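Lysine/ornithine decarboxylase (Selenomonas ruminantium, PDB 5GJP) decarboxylates L-lysine to cadaverine and L-ornithine to putrescine with similar efficiency, using pyridoxal 5'-phosphate as cofactor. Local coordinates at residues A[15-20]-A[372-377]; A[269-274]-A[342-347]; A[288-293]-A[325-330]. All coordinates share one frame; numbering follows the deposited sequence.

Interaction 1: A[15-20]-A[372-377]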
loop_
_atom_site.group_PDB
_atom_site.type_symbol
_atom_site.label_atom_id
_atom_site.label_comp_id
_atom_site.label_asym_id
_atom_site.label_seq_id
_atom_site.Cartn_x
_atom_site.Cartn_y
_atom_site.Cartn_z
ATOM N N ALA A 15 14.197 21.672 -2.645
ATOM C CA ALA A 15 13.584 21.675 -1.324
ATOM C C ALA A 15 13.224 23.070 -0.756
ATOM O O ALA A 15 12.404 23.150 0.173
ATOM C CB ALA A 15 14.475 20.948 -0.344
ATOM N N LYS A 16 13.832 24.143 -1.283
ATOM C CA LYS A 16 13.426 25.510 -0.933
ATOM C C LYS A 16 12.029 25.835 -1.455
ATOM O O LYS A 16 11.305 26.607 -0.841
ATOM C CB LYS A 16 14.430 26.563 -1.452
ATOM C CG LYS A 16 15.599 26.884 -0.525
ATOM C CD LYS A 16 15.171 27.587 0.762
ATOM C CE LYS A 16 14.473 28.919 0.501
ATOM N NZ LYS A 16 14.393 29.758 1.730
ATOM N N ARG A 17 11.663 25.241 -2.586
ATOM C CA ARG A 17 10.400 25.511 -3.270
ATOM C C ARG A 17 9.300 24.478 -3.023
ATOM O O ARG A 17 8.121 24.817 -3.008
ATOM C CB ARG A 17 10.655 25.591 -4.775
ATOM C CG ARG A 17 10.843 27.003 -5.282
ATOM C CD ARG A 17 11.938 27.084 -6.322
ATOM N NE ARG A 17 11.830 26.027 -7.332
ATOM C CZ ARG A 17 12.850 25.307 -7.805
ATOM N NH1 ARG A 17 14.108 25.483 -7.361
ATOM N NH2 ARG A 17 12.606 24.370 -8.719
ATOM N N ILE A 18 9.685 23.225 -2.860
ATOM C CA ILE A 18 8.738 22.121 -2.873
ATOM C C ILE A 18 8.905 21.452 -1.541
ATOM O O ILE A 18 10.022 21.051 -1.180
ATOM C CB ILE A 18 9.040 21.121 -4.016
ATOM C CG1 ILE A 18 9.329 21.915 -5.306
ATOM C CG2 ILE A 18 7.909 20.087 -4.153
ATOM C CD1 ILE A 18 9.386 21.098 -6.563
ATOM N N PRO A 19 7.814 21.364 -0.785
ATOM C CA PRO A 19 7.916 20.723 0.514
ATOM C C PRO A 19 8.151 19.221 0.327
ATOM O O PRO A 19 7.563 18.631 -0.578
ATOM C CB PRO A 19 6.538 20.971 1.138
ATOM C CG PRO A 19 5.629 21.080 -0.038
ATOM C CD PRO A 19 6.423 21.701 -1.149
ATOM N N THR A 20 9.018 18.635 1.164
ATOM C CA THR A 20 9.286 17.194 1.175
ATOM C C THR A 20 8.110 16.422 1.847
ATOM O O THR A 20 7.384 17.000 2.631
ATOM C CB THR A 20 10.613 16.874 1.901
ATOM O OG1 THR A 20 10.567 17.370 3.246
ATOM C CG2 THR A 20 11.791 17.497 1.162
ATOM N N GLU A 372 12.763 18.229 -16.070
ATOM C CA GLU A 372 13.013 19.035 -17.233
ATOM C C GLU A 372 12.206 20.311 -17.246
ATOM O O GLU A 372 12.576 21.250 -17.935
ATOM C CB GLU A 372 12.769 18.239 -18.499
ATOM C CG GLU A 372 13.856 17.199 -18.786
ATOM C CD GLU A 372 13.753 15.938 -17.949
ATOM O OE1 GLU A 372 12.747 15.774 -17.215
ATOM O OE2 GLU A 372 14.688 15.101 -18.016
ATOM N N ASP A 373 11.129 20.378 -16.472
ATOM C CA ASP A 373 10.416 21.638 -16.284
ATOM C C ASP A 373 11.037 22.569 -15.225
ATOM O O ASP A 373 10.507 23.652 -15.002
ATOM C CB ASP A 373 8.938 21.371 -15.954
ATOM C CG ASP A 373 8.171 20.755 -17.118
ATOM O OD1 ASP A 373 8.640 20.802 -18.271
ATOM O OD2 ASP A 373 7.074 20.215 -16.882
ATOM N N GLN A 374 12.150 22.196 -14.595
ATOM C CA GLN A 374 12.724 22.981 -13.479
ATOM C C GLN A 374 13.974 23.764 -13.886
ATOM O O GLN A 374 14.683 23.345 -14.789
ATOM C CB GLN A 374 13.127 22.038 -12.341
ATOM C CG GLN A 374 12.032 21.100 -11.869
ATOM C CD GLN A 374 10.825 21.840 -11.328
ATOM O OE1 GLN A 374 10.949 22.699 -10.458
ATOM N NE2 GLN A 374 9.657 21.504 -11.832
ATOM N N PRO A 375 14.277 24.872 -13.183
ATOM C CA PRO A 375 15.493 25.669 -13.462
ATOM C C PRO A 375 16.825 24.940 -13.208
ATOM O O PRO A 375 17.825 25.212 -13.890
ATOM C CB PRO A 375 15.363 26.868 -12.518
ATOM C CG PRO A 375 14.375 26.470 -11.469
ATOM C CD PRO A 375 13.447 25.495 -12.133
ATOM N N GLU A 376 16.826 24.014 -12.253
ATOM C CA GLU A 376 17.970 23.125 -12.063
ATOM C C GLU A 376 18.366 22.394 -13.358
ATOM O O GLU A 376 19.555 22.203 -13.633
ATOM C CB GLU A 376 17.715 22.145 -10.933
ATOM C CG GLU A 376 17.715 22.782 -9.542
ATOM C CD GLU A 376 16.372 23.419 -9.139
ATOM O OE1 GLU A 376 15.427 23.470 -9.973
ATOM O OE2 GLU A 376 16.245 23.888 -7.978
ATOM N N TYR A 377 17.388 22.021 -14.162
ATOM C CA TYR A 377 17.657 21.405 -15.445
ATOM C C TYR A 377 18.203 22.437 -16.435
ATOM O O TYR A 377 19.136 22.141 -17.163
ATOM C CB TYR A 377 16.392 20.774 -16.011
ATOM C CG TYR A 377 16.574 20.179 -17.370
ATOM C CD1 TYR A 377 17.262 18.965 -17.537
ATOM C CD2 TYR A 377 16.044 20.802 -18.505
ATOM C CE1 TYR A 377 17.426 18.398 -18.800
ATOM C CE2 TYR A 377 16.219 20.248 -19.767
ATOM C CZ TYR A 377 16.909 19.047 -19.900
ATOM O OH TYR A 377 17.060 18.488 -21.131
#
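Glu376 sets its CG anti to the carbonyl carbon (chi1 -71°) and then folds at chi2 (84°), which brings its carboxylate round to meet Arg17. The arginine chain is itself bent at chi2 and chi3 as it comes from the opposite direction. The result is an end-on, two-nitrogen salt bridge. It joins helix 8-17, near the start of the chain, to the first turn of helix 375-387, near its end. Arg17 NH1 donates to Glu376 OE2 at 2.7 Å, and Arg17 NH2 donates to Glu376 OE1 at 3.2 Å. Both oxygens use their syn lone pairs and lie close to the guanidinium plane. The two flat groups are therefore nearly coplanar, 28° apart, and the double grip fixes the rotation of each.

Gln374 holds the N-cap position of helix 375-387. Its amide is almost exactly coplanar with the guanidinium. Its OE1 reaches the guanidinium edge and takes a weak, bent bond from Arg17 NH2 (2.9 Å). Pro375 fills another side: its CG lies over one face of the guanidinium, 3.9 Å from Arg17 NH2. The carboxylate sits close to a helix start, where the helix dipole would probably stabilise its negative charge.

Ile18 and Gln374 also both touch Ile369 of strand 368-370. Ile18 adds only a loose touch across the contact, with CD1 4.5 Å from Gln374 OE1. The contact is at the surface, away from the active site. Glu376 OE2 has a second partner besides Arg17 NH1, a hydrogen bond with the hydroxyl OG1 of Thr13.

Interaction 2: A[269-274]-A[342-347]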
loop_
_atom_site.group_PDB
_atom_site.type_symbol
_atom_site.label_atom_id
_atom_site.label_comp_id
_atom_site.label_asym_id
_atom_site.label_seq_id
_atom_site.Cartn_x
_atom_site.Cartn_y
_atom_site.Cartn_z
ATOM N N THR A 269 13.571 13.504 0.704
ATOM C CA THR A 269 12.847 13.404 1.977
ATOM C C THR A 269 13.659 14.123 3.076
ATOM O O THR A 269 14.887 14.142 3.069
ATOM C CB THR A 269 12.556 11.922 2.349
ATOM O OG1 THR A 269 11.750 11.856 3.537
ATOM C CG2 THR A 269 13.855 11.115 2.577
ATOM N N SER A 270 12.956 14.766 3.988
ATOM C CA SER A 270 13.590 15.500 5.070
ATOM C C SER A 270 13.661 14.639 6.294
ATOM O O SER A 270 12.789 13.813 6.512
ATOM C CB SER A 270 12.793 16.765 5.412
ATOM O OG SER A 270 12.822 17.699 4.351
ATOM N N VAL A 271 14.697 14.842 7.102
ATOM C CA VAL A 271 14.730 14.288 8.450
ATOM C C VAL A 271 13.827 15.155 9.343
ATOM O O VAL A 271 14.029 16.377 9.443
ATOM C CB VAL A 271 16.158 14.237 9.009
ATOM C CG1 VAL A 271 16.150 13.835 10.483
ATOM C CG2 VAL A 271 16.994 13.238 8.201
ATOM N N ILE A 272 12.824 14.533 9.969
ATOM C CA ILE A 272 11.870 15.267 10.805
ATOM C C ILE A 272 11.955 14.973 12.283
ATOM O O ILE A 272 11.304 15.665 13.047
ATOM C CB ILE A 272 10.429 15.048 10.353
ATOM C CG1 ILE A 272 10.005 13.581 10.491
ATOM C CG2 ILE A 272 10.280 15.498 8.916
ATOM C CD1 ILE A 272 8.548 13.346 10.126
ATOM N N GLY A 273 12.725 13.964 12.692
ATOM C CA GLY A 273 12.945 13.701 14.124
ATOM C C GLY A 273 14.206 12.892 14.342
ATOM O O GLY A 273 14.600 12.085 13.482
ATOM N N THR A 274 14.839 13.068 15.486
ATOM C CA THR A 274 16.015 12.277 15.818
ATOM C C THR A 274 15.779 11.537 17.112
ATOM O O THR A 274 15.005 11.964 17.932
ATOM C CB THR A 274 17.298 13.116 15.936
ATOM O OG1 THR A 274 17.107 14.163 16.883
ATOM C CG2 THR A 274 17.677 13.710 14.613
ATOM N N ASP A 342 17.599 18.379 7.648
ATOM C CA ASP A 342 18.452 17.836 6.588
ATOM C C ASP A 342 17.644 17.083 5.539
ATOM O O ASP A 342 16.605 16.494 5.838
ATOM C CB ASP A 342 19.510 16.881 7.172
ATOM C CG ASP A 342 20.624 17.625 7.921
ATOM O OD1 ASP A 342 20.749 18.862 7.743
ATOM O OD2 ASP A 342 21.374 16.960 8.686
ATOM N N LYS A 343 18.133 17.106 4.307
ATOM C CA LYS A 343 17.581 16.283 3.259
ATOM C C LYS A 343 18.469 15.051 3.052
ATOM O O LYS A 343 19.695 15.152 3.073
ATOM C CB LYS A 343 17.468 17.065 1.955
ATOM C CG LYS A 343 16.918 18.480 2.059
ATOM C CD LYS A 343 15.548 18.595 2.703
ATOM C CE LYS A 343 15.341 20.008 3.257
ATOM N NZ LYS A 343 14.225 20.056 4.241
ATOM N N VAL A 344 17.831 13.892 2.879
ATOM C CA VAL A 344 18.475 12.738 2.265
ATOM C C VAL A 344 17.888 12.453 0.870
ATOM O O VAL A 344 16.766 12.865 0.552
ATOM C CB VAL A 344 18.436 11.516 3.187
ATOM C CG1 VAL A 344 18.935 11.929 4.573
ATOM C CG2 VAL A 344 17.052 10.935 3.289
ATOM N N LEU A 345 18.702 11.807 0.043
ATOM C CA LEU A 345 18.389 11.506 -1.347
ATOM C C LEU A 345 18.346 10.019 -1.538
ATOM O O LEU A 345 19.211 9.325 -1.037
ATOM C CB LEU A 345 19.474 12.019 -2.263
ATOM C CG LEU A 345 19.231 11.915 -3.767
ATOM C CD1 LEU A 345 17.983 12.702 -4.157
ATOM C CD2 LEU A 345 20.422 12.507 -4.443
ATOM N N VAL A 346 17.309 9.537 -2.223
ATOM C CA VAL A 346 17.174 8.125 -2.544
ATOM C C VAL A 346 17.081 8.034 -4.051
ATOM O O VAL A 346 16.174 8.634 -4.659
ATOM C CB VAL A 346 15.923 7.482 -1.944
ATOM C CG1 VAL A 346 15.941 5.974 -2.244
ATOM C CG2 VAL A 346 15.834 7.714 -0.444
ATOM N N THR A 347 17.990 7.266 -4.638
ATOM C CA THR A 347 18.089 7.124 -6.076
ATOM C C THR A 347 17.499 5.800 -6.525
ATOM O O THR A 347 17.099 4.973 -5.719
ATOM C CB THR A 347 19.558 7.230 -6.532
ATOM O OG1 THR A 347 20.336 6.244 -5.876
ATOM C CG2 THR A 347 20.131 8.576 -6.159
#
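Lys343 lies across from Ser270 as a non-hydrogen-bonded pair of an antiparallel beta ladder. The ladder joins strands 265-275 and 343-346 in the mixed sheet of the beta domain. From Lys343 CB, 4.1 Å from Thr269 O, the chain leaves with CG anti to the carbonyl carbon and bends at chi2 (-57°). This turns it toward the neighbouring strand. Its CD then passes 3.3 Å from Ser270 OG, and CE lies slightly farther from the same oxygen. At the tip, Lys343 NZ donates to Ser270 OG at 2.7 Å. Ser270 OG is also hydrogen-bonded to Thr20 OG1. The ammonium also bonds to the backbone O of Gly341, while Val11 and Ala15 of helix 8-17 pack against the lysine chain.

The other face of the sheet carries the hydrogen-bonded pair Thr269 and Val344. Their side chains stand side by side and point the same way, with Thr269 CG2 3.3 Å from Val344 CG2. Both touch Leu285 of strand 282-285. The backbone bonds of this pair run both ways: Thr269 N to Val344 O at 3.3 Å, and Val344 N to Thr269 O at 3.0 Å.

Strand 265-275 continues into a classic beta bulge, Ile272 and Gly273 opposite Ile284. There Ile272 O accepts a bond from Lys123 of the second subunit. Nearer the pairing, Val271 N donates to Asp342 O at 2.8 Å, 166° at the hydrogen.

Interaction 3: A[288-293]-A[325-330]. With N2P (pentane-1,5-diamine), chain B.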
loop_
_atom_site.group_PDB
_atom_site.type_symbol
_atom_site.label_atom_id
_atom_site.label_comp_id
_atom_site.label_asym_id
_atom_site.label_seq_id
_atom_site.Cartn_x
_atom_site.Cartn_y
_atom_site.Cartn_z
ATOM N N GLY A 288 7.926 7.029 4.067
ATOM C CA GLY A 288 7.925 5.798 4.827
ATOM C C GLY A 288 7.442 4.559 4.107
ATOM O O GLY A 288 7.212 4.572 2.915
ATOM N N ILE A 289 7.341 3.470 4.848
ATOM C CA ILE A 289 6.990 2.189 4.299
ATOM C C ILE A 289 5.557 2.133 3.744
ATOM O O ILE A 289 5.210 1.190 3.046
ATOM C CB ILE A 289 7.203 1.079 5.380
ATOM C CG1 ILE A 289 7.622 -0.260 4.738
ATOM C CG2 ILE A 289 5.981 0.943 6.317
ATOM C CD1 ILE A 289 8.600 -1.059 5.583
ATOM N N TYR A 290 4.741 3.102 4.116
ATOM C CA TYR A 290 3.396 3.175 3.612
ATOM C C TYR A 290 3.330 4.071 2.394
ATOM O O TYR A 290 2.303 4.205 1.782
ATOM C CB TYR A 290 2.451 3.655 4.690
ATOM C CG TYR A 290 2.083 2.612 5.701
ATOM C CD1 TYR A 290 1.168 1.631 5.406
ATOM C CD2 TYR A 290 2.639 2.625 6.966
ATOM C CE1 TYR A 290 0.821 0.689 6.343
ATOM C CE2 TYR A 290 2.298 1.688 7.903
ATOM C CZ TYR A 290 1.390 0.723 7.585
ATOM O OH TYR A 290 1.057 -0.213 8.523
ATOM N N GLY A 291 4.447 4.669 2.027
ATOM C CA GLY A 291 4.495 5.473 0.830
ATOM C C GLY A 291 5.418 4.856 -0.190
ATOM O O GLY A 291 5.225 3.734 -0.603
ATOM N N CYS A 292 6.441 5.593 -0.574
ATOM C CA CYS A 292 7.424 5.125 -1.538
ATOM C C CYS A 292 8.261 3.919 -1.136
ATOM O O CYS A 292 8.600 3.106 -1.976
ATOM C CB CYS A 292 8.311 6.265 -1.983
ATOM S SG CYS A 292 7.473 7.268 -3.193
ATOM N N PHE A 293 8.635 3.834 0.131
ATOM C CA PHE A 293 9.387 2.691 0.627
ATOM C C PHE A 293 8.532 1.420 0.772
ATOM O O PHE A 293 9.019 0.430 1.307
ATOM C CB PHE A 293 10.054 3.002 1.954
ATOM C CG PHE A 293 11.171 3.986 1.850
ATOM C CD1 PHE A 293 12.444 3.560 1.455
ATOM C CD2 PHE A 293 10.977 5.317 2.187
ATOM C CE1 PHE A 293 13.496 4.462 1.380
ATOM C CE2 PHE A 293 12.015 6.233 2.099
ATOM C CZ PHE A 293 13.282 5.794 1.719
ATOM N N GLY A 325 4.729 0.558 14.170
ATOM C CA GLY A 325 6.052 0.033 14.476
ATOM C C GLY A 325 6.679 -0.745 13.345
ATOM O O GLY A 325 7.862 -1.060 13.397
ATOM N N ILE A 326 5.908 -1.056 12.305
ATOM C CA ILE A 326 6.471 -1.699 11.127
ATOM C C ILE A 326 7.279 -0.707 10.244
ATOM O O ILE A 326 8.075 -1.125 9.398
ATOM C CB ILE A 326 5.338 -2.439 10.339
ATOM C CG1 ILE A 326 5.910 -3.578 9.480
ATOM C CG2 ILE A 326 4.461 -1.484 9.507
ATOM C CD1 ILE A 326 5.123 -4.854 9.648
ATOM N N ASP A 327 7.064 0.599 10.448
ATOM C CA ASP A 327 7.600 1.661 9.577
ATOM C C ASP A 327 9.071 1.944 9.888
ATOM O O ASP A 327 9.427 3.029 10.342
ATOM C CB ASP A 327 6.741 2.939 9.705
ATOM C CG ASP A 327 6.866 3.895 8.476
ATOM O OD1 ASP A 327 7.810 3.744 7.649
ATOM O OD2 ASP A 327 5.999 4.810 8.331
ATOM N N VAL A 328 9.907 0.944 9.653
ATOM C CA VAL A 328 11.343 1.034 9.835
ATOM C C VAL A 328 11.996 0.700 8.513
ATOM O O VAL A 328 11.724 -0.335 7.954
ATOM C CB VAL A 328 11.815 0.020 10.887
ATOM C CG1 VAL A 328 13.251 0.270 11.272
ATOM C CG2 VAL A 328 10.922 0.058 12.104
ATOM N N LEU A 329 12.855 1.574 8.010
ATOM C CA LEU A 329 13.389 1.403 6.665
ATOM C C LEU A 329 14.764 0.780 6.560
ATOM O O LEU A 329 14.994 -0.082 5.738
ATOM C CB LEU A 329 13.394 2.738 5.930
ATOM C CG LEU A 329 12.161 3.607 6.093
ATOM C CD1 LEU A 329 12.514 5.052 5.831
ATOM C CD2 LEU A 329 11.087 3.134 5.138
ATOM N N TYR A 330 15.686 1.240 7.383
ATOM C CA TYR A 330 17.043 0.732 7.363
ATOM C C TYR A 330 17.518 0.469 8.774
ATOM O O TYR A 330 17.145 1.157 9.700
ATOM C CB TYR A 330 17.989 1.732 6.713
ATOM C CG TYR A 330 17.709 2.052 5.274
ATOM C CD1 TYR A 330 16.847 3.064 4.928
ATOM C CD2 TYR A 330 18.334 1.359 4.262
ATOM C CE1 TYR A 330 16.597 3.367 3.612
ATOM C CE2 TYR A 330 18.094 1.653 2.944
ATOM C CZ TYR A 330 17.222 2.659 2.624
ATOM O OH TYR A 330 16.979 2.955 1.314
HETATM C C1 N2P B . -1.127 -1.274 9.432
HETATM C C2 N2P B . -1.351 -2.122 10.711
HETATM C C3 N2P B . -0.833 -1.531 12.023
HETATM C C4 N2P B . -1.715 -1.818 13.228
HETATM N NE2 N2P B . -1.947 -1.759 8.266
HETATM C C5 N2P B . -1.743 -0.647 14.213
HETATM N N1 N2P B . -0.427 -0.044 14.580
#
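Asp327 OD1 accepts a nearly straight hydrogen bond from the backbone N of Ile289, 2.9 Å long with 177° at the hydrogen. The donor comes from above the carboxylate, 43° out of its plane. Asp327 OD2 is hydrogen-bonded to Ser322 OG, so each oxygen of the carboxylate has its own partner. With CG anti to the backbone N (chi1 -158°), the carboxylate slides past the Ile289 side chain and lies against Ile289 CG2. The end of the isoleucine, CD1, reaches the backbone instead, 3.9 Å from Ile326 O.

Both segments turn sharply here. Gly288 to Gly291 form a type I beta turn, and Asp327 is the centre of an inverse gamma turn. They belong to the beta domain of a fold-type III decarboxylase, whose active site is shared between subunits. Cys323, the proton donor by similarity, has its side chain about 8 Å from that of Asp327. Tyr290 stacks on Tyr298 of the second subunit, and its side chain is about 8 Å from a bound pyridoxal phosphate. The Tyr290 hydroxyl is hydrogen-bonded to Asp324 OD2, with Ile326 CG2 3.8 Å from Tyr290 OH. The product cadaverine lies near the ring edge, but the modelled approach of its C1 is too close to be trusted.

Farther along, Leu329 lays both methyls against one face of the Phe293 ring. CD1 sits over the ring in a CH-pi contact, 4.1 Å from the centroid, and CD2 lies nearer CG and CB. Tyr330 OH comes to the Phe293 ring edge, 3.8 Å from CE1, and bonds to Tyr303 O.

Overall arrangement
The three contacts run in a row through the beta domain, from its outer surface toward the active site. Interactions 1 and 2 have centres about 16 Å apart. They meet where Thr20 OG1 and Ser270 OG share a probable hydrogen bond (2.5 Å) and where Ala15 CB packs on Lys343 CE (3.8 Å). Interactions 2 and 3, with centres about 13 Å apart, meet where Val346 CG2 rests 3.9 Å from Phe293 CZ. Interactions 1 and 3 do not touch; their nearest atoms are about 10 Å apart. All three reach the second subunit, interaction 1 through Pro19. Interaction 3 alone borders the bound diamine, with the Tyr290 side chain about 8 Å from pyridoxal phosphate.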